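Local coordinates for protein Chains: A (Unidentified, PDB 6ZMG) that binds S-adenosyl-L-homocysteine in pockets between the subunits of a trimer and is probably an enzyme acting on S-adenosylmethionine, at residues Gly10-Ile15 with Glu110-Gly115; Val17-Gly22 with Asn70-Ile75; Gln43-Asp48 with Asp78-Ser83; Gln104-Val109 with Ser122-Trp127. All coordinates share one frame; numbering follows the deposited sequence. Where two conformers were deposited one is given.

Contact 1. Residues Gly10-Ile15 with Glu110-Gly115; sequences GFSARI and EIQERG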
# COMPACT_ATOMS: atom_id res chain seq x y z
N GLY A 10 -14.64 0.69 11.49
CA GLY A 10 -13.75 0.82 10.37
C GLY A 10 -12.30 0.97 10.75
O GLY A 10 -11.61 1.84 10.19
N PHE A 11 -11.81 0.17 11.68
CA PHE A 11 -10.41 0.26 12.06
C PHE A 11 -9.53 -0.57 11.13
O PHE A 11 -9.91 -1.63 10.64
CB PHE A 11 -10.21 -0.17 13.51
CG PHE A 11 -10.99 0.66 14.46
CD1 PHE A 11 -10.68 2.01 14.61
CD2 PHE A 11 -12.06 0.14 15.15
CE1 PHE A 11 -11.41 2.81 15.45
CE2 PHE A 11 -12.80 0.94 16.00
CZ PHE A 11 -12.47 2.28 16.15
N SER A 12 -8.32 -0.04 10.91
CA SER A 12 -7.28 -0.74 10.19
C SER A 12 -5.94 -0.26 10.72
O SER A 12 -5.84 0.72 11.45
CB SER A 12 -7.39 -0.49 8.69
OG SER A 12 -7.13 0.87 8.35
N ALA A 13 -4.90 -1.00 10.35
CA ALA A 13 -3.56 -0.65 10.77
C ALA A 13 -2.56 -1.03 9.70
O ALA A 13 -2.81 -1.90 8.85
CB ALA A 13 -3.17 -1.39 12.05
N ARG A 14 -1.42 -0.36 9.76
CA ARG A 14 -0.24 -0.67 8.98
C ARG A 14 0.93 -0.77 9.95
O ARG A 14 1.09 0.08 10.84
CB ARG A 14 0.06 0.42 7.95
CG ARG A 14 -0.92 0.53 6.84
CD ARG A 14 -0.23 1.18 5.64
NE ARG A 14 0.15 2.57 5.88
CZ ARG A 14 0.76 3.35 5.00
NH1 ARG A 14 1.11 2.87 3.80
NH2 ARG A 14 1.04 4.60 5.31
N ILE A 15 1.74 -1.81 9.79
CA ILE A 15 2.94 -2.00 10.60
C ILE A 15 4.11 -2.19 9.64
O ILE A 15 4.03 -3.01 8.72
CB ILE A 15 2.83 -3.22 11.54
CG1 ILE A 15 1.58 -3.11 12.42
CG2 ILE A 15 4.07 -3.35 12.39
CD1 ILE A 15 1.36 -4.32 13.32
N GLU A 110 0.79 2.43 12.33
CA GLU A 110 -0.19 3.45 11.98
C GLU A 110 -1.58 2.86 12.15
O GLU A 110 -1.89 1.82 11.57
CB GLU A 110 0.02 3.92 10.53
CG GLU A 110 -0.96 5.00 10.09
CD GLU A 110 -0.84 5.38 8.62
OE1 GLU A 110 -0.10 6.32 8.30
OE2 GLU A 110 -1.51 4.75 7.79
N ILE A 111 -2.42 3.54 12.95
CA ILE A 111 -3.79 3.14 13.22
C ILE A 111 -4.69 4.09 12.45
O ILE A 111 -4.54 5.31 12.57
CB ILE A 111 -4.14 3.24 14.71
CG1 ILE A 111 -3.18 2.45 15.59
CG2 ILE A 111 -5.58 2.81 14.93
CD1 ILE A 111 -3.23 0.98 15.37
N GLN A 112 -5.66 3.53 11.73
CA GLN A 112 -6.62 4.32 10.98
C GLN A 112 -8.04 3.96 11.38
O GLN A 112 -8.32 2.83 11.79
CB GLN A 112 -6.49 4.08 9.47
CG GLN A 112 -5.16 4.57 8.91
CD GLN A 112 -5.01 4.30 7.45
OE1 GLN A 112 -5.96 3.89 6.79
NE2 GLN A 112 -3.81 4.53 6.92
N GLU A 113 -8.92 4.95 11.27
CA GLU A 113 -10.36 4.79 11.47
C GLU A 113 -11.03 5.37 10.24
O GLU A 113 -10.94 6.58 9.99
CB GLU A 113 -10.83 5.49 12.75
CG GLU A 113 -12.33 5.32 13.04
CD GLU A 113 -12.74 5.86 14.39
OE1 GLU A 113 -11.88 6.43 15.10
OE2 GLU A 113 -13.93 5.72 14.75
N ARG A 114 -11.67 4.52 9.44
CA ARG A 114 -12.21 4.90 8.13
C ARG A 114 -11.15 5.58 7.27
O ARG A 114 -11.42 6.54 6.54
CB ARG A 114 -13.44 5.78 8.27
CG ARG A 114 -14.53 5.11 9.08
CD ARG A 114 -15.80 5.94 9.08
NE ARG A 114 -15.75 6.95 10.14
CZ ARG A 114 -15.87 6.68 11.44
NH1 ARG A 114 -16.05 5.42 11.84
NH2 ARG A 114 -15.81 7.66 12.33
N GLY A 115 -9.92 5.10 7.39
CA GLY A 115 -8.82 5.63 6.61
C GLY A 115 -8.16 6.86 7.19
O GLY A 115 -7.08 7.23 6.72
O HOH W 1 -9.47 2.33 8.46
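Phe11 and Glu113 lie side by side and point the same way, with ring and carboxylate planes 48° apart; Phe11 CE1 does most of the touching, 3.5 Å from Glu113 CD. The backbone O of Gln112 sits at the edge of the same ring, near its plane. At the other end, the Arg14 guanidinium receives Glu110 OE2 at its edge, and the two flat groups are turned 36° apart. The third flat group, the guanidinium of Arg114, carries Glu113 CG over one face, offset toward the rim.

The Arg14 to Glu110 salt bridge is loose: NE to OE2 is 3.3 Å, a weak hydrogen bond. Arg14 bends at chi3 (-67°), which swings its NE toward the carboxylate of an extended Glu110. Gln112 NE2 also approaches OE2, but so closely that the detail is doubtful, and Glu110 has a second conformer.

Beneath the side chains runs an antiparallel ladder. Ser12 and Gln112 form one hydrogen-bonded pair, Arg14 and Glu110 the next, and Arg114 N closes the end on Gly10 O at 2.8 Å. A water there donates to Gly10 O, accepts from Gly115 N and bonds Ser12 OG at 2.8 Å. Ala13 CB meets Ile111 CD1 at 4.1 Å on the face where helix 84-101 packs, with Phe11 on Phe87 and Ile111 on Val91.

The chemistry thus divides the sheet: a largely apolar face toward the helix, with Glu113 at its rim, and a polar one of Ser12, Arg14, Glu110 and Gln112, where Ile75 of the third subunit packs on Arg14 and the buried Glu110 charge is probably offset by that arginine.

Contact 2. Residues Val17-Gly22 with Asn70-Ile75; sequences VGLNVG and NSVQII. With SAH (S-adenosyl-L-homocysteine), chain D; SAH (S-adenosyl-L-homocysteine), chain B.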
# COMPACT_ATOMS: atom_id res chain seq x y z
N VAL A 17 7.98 -3.39 9.41
CA VAL A 17 8.98 -4.20 10.11
C VAL A 17 10.15 -4.43 9.16
O VAL A 17 9.97 -5.01 8.09
CB VAL A 17 8.44 -5.58 10.53
CG1 VAL A 17 9.50 -6.32 11.36
CG2 VAL A 17 7.14 -5.48 11.27
N GLY A 18 11.34 -3.99 9.56
CA GLY A 18 12.52 -4.21 8.77
C GLY A 18 13.10 -5.60 8.99
O GLY A 18 12.81 -6.27 9.97
N LEU A 19 13.93 -6.02 8.03
CA LEU A 19 14.51 -7.36 8.02
C LEU A 19 16.02 -7.35 8.17
O LEU A 19 16.62 -8.43 8.25
CB LEU A 19 14.09 -8.13 6.77
CG LEU A 19 12.58 -8.22 6.57
CD1 LEU A 19 12.22 -8.82 5.24
CD2 LEU A 19 11.90 -9.03 7.67
N ASN A 20 16.64 -6.17 8.23
CA ASN A 20 18.02 -6.05 8.66
C ASN A 20 18.07 -6.02 10.18
O ASN A 20 17.19 -5.43 10.83
CB ASN A 20 18.62 -4.72 8.21
CG ASN A 20 19.30 -4.78 6.86
OD1 ASN A 20 19.04 -5.65 6.03
ND2 ASN A 20 20.18 -3.83 6.63
N VAL A 21 19.10 -6.62 10.74
CA VAL A 21 19.51 -6.36 12.11
C VAL A 21 20.77 -5.51 12.00
O VAL A 21 21.82 -5.98 11.54
CB VAL A 21 19.76 -7.65 12.89
CG1 VAL A 21 20.21 -7.32 14.29
CG2 VAL A 21 18.51 -8.49 12.91
N GLY A 22 20.65 -4.25 12.40
CA GLY A 22 21.70 -3.31 12.08
C GLY A 22 21.89 -3.19 10.58
O GLY A 22 20.93 -2.99 9.84
N ASN A 70 15.55 -4.94 3.10
CA ASN A 70 14.22 -5.44 2.82
C ASN A 70 13.35 -5.18 4.05
O ASN A 70 13.82 -5.26 5.18
CB ASN A 70 14.26 -6.94 2.57
CG ASN A 70 15.03 -7.30 1.31
OD1 ASN A 70 15.07 -6.54 0.34
ND2 ASN A 70 15.61 -8.48 1.31
N SER A 71 12.06 -4.93 3.82
CA SER A 71 11.14 -4.74 4.93
C SER A 71 9.76 -5.27 4.53
O SER A 71 9.53 -5.71 3.39
CB SER A 71 11.12 -3.28 5.39
OG SER A 71 10.60 -2.46 4.37
N VAL A 72 8.85 -5.24 5.50
CA VAL A 72 7.51 -5.78 5.34
C VAL A 72 6.52 -4.75 5.83
O VAL A 72 6.68 -4.18 6.92
CB VAL A 72 7.32 -7.09 6.13
CG1 VAL A 72 5.93 -7.63 5.89
CG2 VAL A 72 8.40 -8.08 5.74
N GLN A 73 5.52 -4.48 5.01
CA GLN A 73 4.37 -3.68 5.41
C GLN A 73 3.22 -4.64 5.70
O GLN A 73 2.74 -5.35 4.81
CB GLN A 73 4.03 -2.68 4.32
CG GLN A 73 2.82 -1.84 4.67
CD GLN A 73 2.30 -0.98 3.54
OE1 GLN A 73 1.16 -0.53 3.59
NE2 GLN A 73 3.15 -0.68 2.54
N ILE A 74 2.81 -4.69 6.97
CA ILE A 74 1.67 -5.51 7.38
C ILE A 74 0.43 -4.64 7.33
O ILE A 74 0.40 -3.56 7.94
CB ILE A 74 1.86 -6.07 8.79
CG1 ILE A 74 3.21 -6.76 8.95
CG2 ILE A 74 0.73 -7.05 9.13
CD1 ILE A 74 3.50 -7.18 10.36
N ILE A 75 -0.60 -5.09 6.62
CA ILE A 75 -1.86 -4.36 6.49
C ILE A 75 -2.93 -5.20 7.17
O ILE A 75 -3.15 -6.36 6.79
CB ILE A 75 -2.22 -4.10 5.02
CG1 ILE A 75 -1.10 -3.34 4.32
CG2 ILE A 75 -3.58 -3.37 4.93
CD1 ILE A 75 -1.29 -3.26 2.80
N SAH D . 15.91 -2.60 10.66
CA SAH D . 15.51 -1.30 11.22
CB SAH D . 14.03 -0.97 10.85
CG SAH D . 13.94 0.42 10.27
SD SAH D . 12.26 1.03 10.00
C SAH D . 15.64 -1.20 12.75
O SAH D . 15.18 -0.27 13.36
OXT SAH D . 16.30 -2.16 13.30
C5' SAH D . 11.43 -0.36 9.18
C4' SAH D . 10.83 0.03 7.83
O4' SAH D . 9.95 1.16 7.99
C3' SAH D . 11.83 0.50 6.79
O3' SAH D . 12.51 -0.56 6.13
C2' SAH D . 10.91 1.24 5.81
O2' SAH D . 10.32 0.28 4.94
C1' SAH D . 9.86 1.84 6.75
N9 SAH D . 10.07 3.26 7.01
C8 SAH D . 10.91 3.82 7.94
N7 SAH D . 10.82 5.14 8.01
C5 SAH D . 9.87 5.45 7.04
C6 SAH D . 9.28 6.67 6.66
N6 SAH D . 9.58 7.85 7.21
N1 SAH D . 8.33 6.62 5.70
C2 SAH D . 8.01 5.44 5.16
N3 SAH D . 8.49 4.24 5.45
C4 SAH D . 9.42 4.30 6.41
N SAH B . -8.17 -17.44 -1.61
CA SAH B . -9.13 -16.86 -0.65
CB SAH B . -8.98 -15.31 -0.60
CG SAH B . -8.86 -14.85 0.83
SD SAH B . -8.91 -13.07 1.08
C SAH B . -10.60 -17.18 -0.96
O SAH B . -11.50 -16.63 -0.36
OXT SAH B . -10.79 -18.10 -1.84
C5' SAH B . -7.77 -12.43 -0.17
C4' SAH B . -6.66 -11.58 0.41
O4' SAH B . -7.21 -10.52 1.22
C3' SAH B . -5.73 -12.30 1.38
O3' SAH B . -4.74 -13.09 0.74
C2' SAH B . -5.09 -11.13 2.12
O2' SAH B . -4.02 -10.63 1.33
C1' SAH B . -6.25 -10.12 2.18
N9 SAH B . -6.91 -10.07 3.48
C8 SAH B . -7.90 -10.89 3.94
N7 SAH B . -8.37 -10.55 5.12
C5 SAH B . -7.62 -9.43 5.45
C6 SAH B . -7.67 -8.56 6.55
N6 SAH B . -8.53 -8.68 7.57
N1 SAH B . -6.81 -7.51 6.55
C2 SAH B . -5.96 -7.37 5.53
N3 SAH B . -5.83 -8.12 4.44
C4 SAH B . -6.70 -9.14 4.45
O HOH W 2 17.34 -6.83 4.38
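Leu19 turns its CG anti to the carbonyl carbon (chi1 -56°), which sends CD1 down onto segment 70-75, 3.9 Å from Val72 CG2 and equally near Asn70 CB. On the other face of the sheet, Ser71 holds OG between its backbone N and carbonyl carbon (chi1 66°), and from there OG reaches the ribose of one S-adenosyl-L-homocysteine: a hydrogen bond of 2.8 Å joins Ser71 OG and the ligand's O2', either being a possible donor.

The backbones form an antiparallel ladder. Val17 and Val72 are a hydrogen-bonded pair, the N of each giving to the other's carbonyl, and Leu19 N then bonds Asn70 O at 3.0 Å. The side chains of Val17 and Ile74 cross at a slant, Val17 CG2 to Ile74 CD1 being 4.1 Å in the conformer given. Val32 of helix 29-43 covers both Leu19 and Ile74, so an alanine in place of Leu19 would probably leave a gap between Val32 and Val72, and Asn70 CB without its cover by CD1.

Gly18 serves the ligand by being bare: a CB there would fall 2.8 Å from the CB of the bound molecule, a clash. Just beyond, Asn20 O comes to 3.1 Å from the ligand's amino N, and a water ties Asn20 OD1 to Asn70 N.

Gln54 NE2 is a further partner of Ser71 OG, which fixes the rotation of the hydroxyl bound to the ribose. One face of this strand pair is therefore hydrocarbon for the helix, while the other presents a naked glycine and a doubly gripped hydroxyl, shaped for the sugar and the amino acid tail of the ligand.

Contact 3. Residues Gln43-Asp48 with Asp78-Ser83; sequences QGILPD and DLEGLS. With SAH (S-adenosyl-L-homocysteine), chain B.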
# COMPACT_ATOMS: atom_id res chain seq x y z
N GLN A 43 -3.26 -13.81 20.95
CA GLN A 43 -4.18 -12.75 21.32
C GLN A 43 -5.63 -13.18 21.24
O GLN A 43 -6.50 -12.47 21.76
CB GLN A 43 -3.96 -11.55 20.42
CG GLN A 43 -2.59 -10.90 20.55
CD GLN A 43 -2.48 -9.68 19.65
OE1 GLN A 43 -3.03 -9.65 18.56
NE2 GLN A 43 -1.81 -8.67 20.12
N GLY A 44 -5.91 -14.32 20.60
CA GLY A 44 -7.27 -14.76 20.39
C GLY A 44 -8.01 -14.01 19.31
O GLY A 44 -9.24 -14.13 19.24
N ILE A 45 -7.29 -13.23 18.46
CA ILE A 45 -7.83 -12.37 17.41
C ILE A 45 -7.72 -13.10 16.08
O ILE A 45 -6.83 -13.94 15.88
CB ILE A 45 -7.05 -11.03 17.40
CG1 ILE A 45 -7.76 -9.90 16.62
CG2 ILE A 45 -5.69 -11.18 16.74
CD1 ILE A 45 -7.18 -8.47 16.83
N LEU A 46 -8.61 -12.81 15.16
CA LEU A 46 -8.48 -13.32 13.80
C LEU A 46 -7.15 -12.86 13.21
O LEU A 46 -6.89 -11.65 13.21
CB LEU A 46 -9.61 -12.72 12.99
CG LEU A 46 -10.01 -13.53 11.77
CD1 LEU A 46 -10.72 -14.78 12.26
CD2 LEU A 46 -10.90 -12.68 10.86
N PRO A 47 -6.29 -13.75 12.73
CA PRO A 47 -4.96 -13.29 12.28
C PRO A 47 -4.95 -12.65 10.91
O PRO A 47 -3.93 -12.05 10.54
CB PRO A 47 -4.12 -14.57 12.26
CG PRO A 47 -5.07 -15.65 12.15
CD PRO A 47 -6.34 -15.22 12.83
N ASP A 48 -6.04 -12.78 10.16
CA ASP A 48 -6.08 -12.40 8.76
C ASP A 48 -5.45 -11.04 8.51
O ASP A 48 -5.71 -10.06 9.22
CB ASP A 48 -7.54 -12.36 8.31
CG ASP A 48 -8.29 -13.69 8.51
OD1 ASP A 48 -7.93 -14.47 9.41
OD2 ASP A 48 -9.25 -13.93 7.74
N ASP A 78 -9.67 -4.58 10.29
CA ASP A 78 -10.43 -5.25 11.34
C ASP A 78 -11.73 -5.78 10.75
O ASP A 78 -12.60 -4.99 10.36
CB ASP A 78 -10.73 -4.28 12.47
CG ASP A 78 -11.58 -4.91 13.57
OD1 ASP A 78 -11.52 -6.15 13.71
OD2 ASP A 78 -12.30 -4.17 14.28
N LEU A 79 -11.90 -7.10 10.71
CA LEU A 79 -13.15 -7.70 10.27
C LEU A 79 -14.04 -8.17 11.41
O LEU A 79 -15.09 -8.76 11.16
CB LEU A 79 -12.88 -8.92 9.39
CG LEU A 79 -11.91 -8.66 8.25
CD1 LEU A 79 -11.61 -9.96 7.55
CD2 LEU A 79 -12.48 -7.61 7.30
N GLU A 80 -13.63 -7.94 12.66
CA GLU A 80 -14.36 -8.46 13.81
C GLU A 80 -15.15 -7.39 14.54
O GLU A 80 -15.83 -7.72 15.54
CB GLU A 80 -13.40 -9.12 14.80
CG GLU A 80 -12.60 -10.25 14.23
CD GLU A 80 -11.88 -11.00 15.33
OE1 GLU A 80 -12.43 -12.01 15.80
OE2 GLU A 80 -10.80 -10.55 15.74
N GLY A 81 -15.09 -6.14 14.10
CA GLY A 81 -15.84 -5.08 14.74
C GLY A 81 -15.39 -4.81 16.16
O GLY A 81 -16.21 -4.68 17.08
N LEU A 82 -14.08 -4.73 16.36
CA LEU A 82 -13.54 -4.48 17.69
C LEU A 82 -13.72 -3.01 18.06
O LEU A 82 -13.87 -2.13 17.21
CB LEU A 82 -12.05 -4.84 17.71
CG LEU A 82 -11.67 -6.27 17.30
CD1 LEU A 82 -10.16 -6.49 17.53
CD2 LEU A 82 -12.49 -7.34 18.02
N SER A 83 -13.70 -2.76 19.37
CA SER A 83 -13.66 -1.38 19.83
C SER A 83 -12.32 -0.75 19.47
O SER A 83 -11.32 -1.43 19.24
CB SER A 83 -13.84 -1.31 21.34
OG SER A 83 -12.70 -1.80 22.03
N SAH B . -8.17 -17.44 -1.61
CA SAH B . -9.13 -16.86 -0.65
CB SAH B . -8.98 -15.31 -0.60
CG SAH B . -8.86 -14.85 0.83
SD SAH B . -8.91 -13.07 1.08
C SAH B . -10.60 -17.18 -0.96
O SAH B . -11.50 -16.63 -0.36
OXT SAH B . -10.79 -18.10 -1.84
C5' SAH B . -7.77 -12.43 -0.17
C4' SAH B . -6.66 -11.58 0.41
O4' SAH B . -7.21 -10.52 1.22
C3' SAH B . -5.73 -12.30 1.38
O3' SAH B . -4.74 -13.09 0.74
C2' SAH B . -5.09 -11.13 2.12
O2' SAH B . -4.02 -10.63 1.33
C1' SAH B . -6.25 -10.12 2.18
N9 SAH B . -6.91 -10.07 3.48
C8 SAH B . -7.90 -10.89 3.94
N7 SAH B . -8.37 -10.55 5.12
C5 SAH B . -7.62 -9.43 5.45
C6 SAH B . -7.67 -8.56 6.55
N6 SAH B . -8.53 -8.68 7.57
N1 SAH B . -6.81 -7.51 6.55
C2 SAH B . -5.96 -7.37 5.53
N3 SAH B . -5.83 -8.12 4.44
C4 SAH B . -6.70 -9.14 4.45
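Glu80 reaches across to Ile45 and Leu46, and its side chain is worth following outward. CB points toward segment 43-48, with CG set anti to the carbonyl carbon (chi1 -59°); CG and CD then slide alongside Leu46 CB, CD coming to 3.7 Å from it. OE1 stays farther off, while OE2 does the work: it accepts Leu46 N at 3.2 Å in a nearly straight bond (166°), although the donor arrives from above the carboxylate plane, 59° out of it. The same OE2 also lies 3.2 Å from Ile45 CG1, so the carboxylate is wedged against the backbone and the root of the isoleucine.

Two apolar touches flank it. Ile45 CD1 meets Leu82 CD1 at 3.6 Å, close to Phe87 of helix 84-101, and Leu46 CD2 approaches Leu79 CD1 more loosely, at 4.3 Å.

What gives the 78-83 loop its shape is Asp78, whose two oxygens hold different backbone N-H groups. OD1 takes Glu80 N at 3.0 Å, an Asx turn, and OD2 takes Leu82 N with its syn lone pair. This curl puts Leu79 and Glu80 on the side of the other loop.

Leu79 CD1 is 3.3 Å from N6 of an S-adenosyl-L-homocysteine, whose adenine also lies near Asp48 O; Asp48 itself bonds Thr59 of the second subunit. The pair of loops, one leaving helix 29-43 through a Schellman motif at Gly44, the other entering helix 84-101 at the N-cap Ser83, thus walls the adenine end of a ligand site shared between subunits.

Contact 4. Residues Gln104-Val109 with Ser122-Trp127; sequences QESVIV and SITAEW. With SAH (S-adenosyl-L-homocysteine), chain D.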
# COMPACT_ATOMS: atom_id res chain seq x y z
N GLN A 104 14.74 -5.46 16.33
CA GLN A 104 14.67 -4.19 15.62
C GLN A 104 14.82 -3.01 16.56
O GLN A 104 14.38 -3.05 17.71
CB GLN A 104 13.32 -4.07 14.90
CG GLN A 104 13.08 -5.12 13.84
CD GLN A 104 14.05 -4.96 12.72
OE1 GLN A 104 13.98 -3.99 11.97
NE2 GLN A 104 15.00 -5.90 12.60
N GLU A 105 15.42 -1.94 16.06
CA GLU A 105 15.48 -0.71 16.84
C GLU A 105 14.15 0.03 16.83
O GLU A 105 13.77 0.63 17.83
CB GLU A 105 16.59 0.18 16.28
CG GLU A 105 16.85 1.44 17.02
CD GLU A 105 17.91 2.25 16.30
OE1 GLU A 105 17.62 2.99 15.32
OE2 GLU A 105 19.07 2.09 16.68
N SER A 106 13.46 0.02 15.69
CA SER A 106 12.19 0.69 15.57
C SER A 106 11.25 -0.18 14.76
O SER A 106 11.66 -0.87 13.83
CB SER A 106 12.30 2.01 14.77
OG SER A 106 13.22 2.91 15.36
N VAL A 107 9.96 -0.13 15.13
CA VAL A 107 8.85 -0.62 14.31
C VAL A 107 7.84 0.51 14.23
O VAL A 107 7.55 1.16 15.24
CB VAL A 107 8.22 -1.89 14.91
CG1 VAL A 107 6.90 -2.20 14.26
CG2 VAL A 107 9.19 -3.08 14.74
N ILE A 108 7.32 0.77 13.04
CA ILE A 108 6.36 1.85 12.85
C ILE A 108 4.96 1.28 12.77
O ILE A 108 4.71 0.33 12.01
CB ILE A 108 6.69 2.68 11.60
CG1 ILE A 108 8.06 3.33 11.76
CG2 ILE A 108 5.59 3.69 11.34
CD1 ILE A 108 8.55 3.90 10.46
N VAL A 109 4.03 1.87 13.52
CA VAL A 109 2.64 1.44 13.55
C VAL A 109 1.75 2.63 13.24
O VAL A 109 1.91 3.70 13.83
CB VAL A 109 2.26 0.86 14.93
CG1 VAL A 109 0.77 0.56 15.01
CG2 VAL A 109 3.06 -0.40 15.24
N SER A 122 6.20 5.21 16.65
CA SER A 122 7.45 4.49 16.46
C SER A 122 7.71 3.73 17.75
O SER A 122 7.85 4.33 18.81
CB SER A 122 8.61 5.44 16.19
OG SER A 122 9.73 4.67 15.78
N ILE A 123 7.74 2.41 17.67
CA ILE A 123 8.01 1.59 18.83
C ILE A 123 9.52 1.40 18.85
O ILE A 123 10.06 0.75 17.95
CB ILE A 123 7.29 0.24 18.73
CG1 ILE A 123 5.79 0.46 18.66
CG2 ILE A 123 7.66 -0.59 19.94
CD1 ILE A 123 4.99 -0.80 18.40
N THR A 124 10.18 1.97 19.85
CA THR A 124 11.63 2.15 19.83
C THR A 124 12.29 1.37 20.95
O THR A 124 11.87 1.46 22.11
CB THR A 124 11.96 3.63 19.95
OG1 THR A 124 11.27 4.32 18.91
CG2 THR A 124 13.41 3.85 19.79
N ALA A 125 13.33 0.64 20.60
CA ALA A 125 14.09 -0.11 21.59
C ALA A 125 14.75 0.83 22.57
O ALA A 125 15.25 1.90 22.20
CB ALA A 125 15.17 -0.93 20.88
N GLU A 126 14.79 0.40 23.83
CA GLU A 126 15.42 1.15 24.91
C GLU A 126 16.79 0.59 25.26
O GLU A 126 17.23 0.66 26.42
CB GLU A 126 14.48 1.16 26.11
CG GLU A 126 13.19 1.94 25.85
CD GLU A 126 12.26 1.89 27.04
OE1 GLU A 126 12.63 2.39 28.10
OE2 GLU A 126 11.15 1.35 26.93
N TRP A 127 17.49 0.05 24.27
CA TRP A 127 18.84 -0.45 24.47
C TRP A 127 19.70 0.57 25.21
O TRP A 127 19.77 1.75 24.83
CB TRP A 127 19.47 -0.76 23.12
CG TRP A 127 18.74 -1.77 22.29
CD1 TRP A 127 17.99 -2.84 22.74
CD2 TRP A 127 18.68 -1.82 20.87
NE1 TRP A 127 17.49 -3.54 21.67
CE2 TRP A 127 17.89 -2.93 20.51
CE3 TRP A 127 19.23 -1.04 19.85
CZ2 TRP A 127 17.65 -3.28 19.19
CZ3 TRP A 127 18.98 -1.38 18.54
CH2 TRP A 127 18.20 -2.48 18.22
N SAH D . 15.91 -2.60 10.66
CA SAH D . 15.51 -1.30 11.22
CB SAH D . 14.03 -0.97 10.85
CG SAH D . 13.94 0.42 10.27
SD SAH D . 12.26 1.03 10.00
C SAH D . 15.64 -1.20 12.75
O SAH D . 15.18 -0.27 13.36
OXT SAH D . 16.30 -2.16 13.30
C5' SAH D . 11.43 -0.36 9.18
C4' SAH D . 10.83 0.03 7.83
O4' SAH D . 9.95 1.16 7.99
C3' SAH D . 11.83 0.50 6.79
O3' SAH D . 12.51 -0.56 6.13
C2' SAH D . 10.91 1.24 5.81
O2' SAH D . 10.32 0.28 4.94
C1' SAH D . 9.86 1.84 6.75
N9 SAH D . 10.07 3.26 7.01
C8 SAH D . 10.91 3.82 7.94
N7 SAH D . 10.82 5.14 8.01
C5 SAH D . 9.87 5.45 7.04
C6 SAH D . 9.28 6.67 6.66
N6 SAH D . 9.58 7.85 7.21
N1 SAH D . 8.33 6.62 5.70
C2 SAH D . 8.01 5.44 5.16
N3 SAH D . 8.49 4.24 5.45
C4 SAH D . 9.42 4.30 6.41
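Val107 and Ile123 are a hydrogen-bonded pair near the open end of the beta hairpin of strands 106-113 and 116-124, and here the packing is tight. Ile123 N reaches Val107 O at 2.7 Å, Val107 N returns a bond to Ile123 O, and Val109 CG2 sits 3.7 Å from Ile123 CD1 under helix 84-101. On the opposite face Ser106 and Ser122 meet only loosely, Ser106 CB to Ser122 OG 3.8 Å; the stronger partner of the Ser106 hydroxyl is Tyr58.

Past Ala125, whose N still bonds Glu105 O, the hairpin frays toward solvent. Exposed Trp127 leans on Glu105, which crosses it at about a right angle; Glu105 CG, anti to the backbone N (chi1 -176°), carries the chain across the ring with CB 3.6 Å from Trp127 CZ3, while its carboxylate turns to Arg62 and Tyr58.

The start of this strand grips the amino acid end of S-adenosyl-L-homocysteine: Glu105 N and Ser106 N each hold one carboxylate oxygen, and Gln104 OE1 accepts the ligand's amino N at 2.7 Å. Replacing Gln104 with alanine would probably leave that amino group without this acceptor and Asn20 O without its NE2 partner. Ala125 CB, meanwhile, rests over the centre of the Trp127 ring, 3.4 Å above its plane.

How the contacts relate
Contacts 1, 2 and 4 are three seams of one antiparallel sheet: strand 11-21 pairs with 66-77 in contact 2 and with 106-113 in contact 1, and 116-124 is added beyond in contact 4. With helices 29-43 and 84-101 packed on the sheet, this is a ferredoxin-like core with an extra strand. Contact 1 brings together early and late chain, contacts 2 and 3 forming in between. Contacts 2 and 4, centres 12 Å apart, share one ligand and touch through Asn20 and Gln104. The centres of contacts 3 and 4 are about 24 Å apart, contact 3 lying beside another ligand. Each subunit thus contributes to two separate intersubunit sites, strand ends to one and loops to the other, consistent with binding that depends on the trimer.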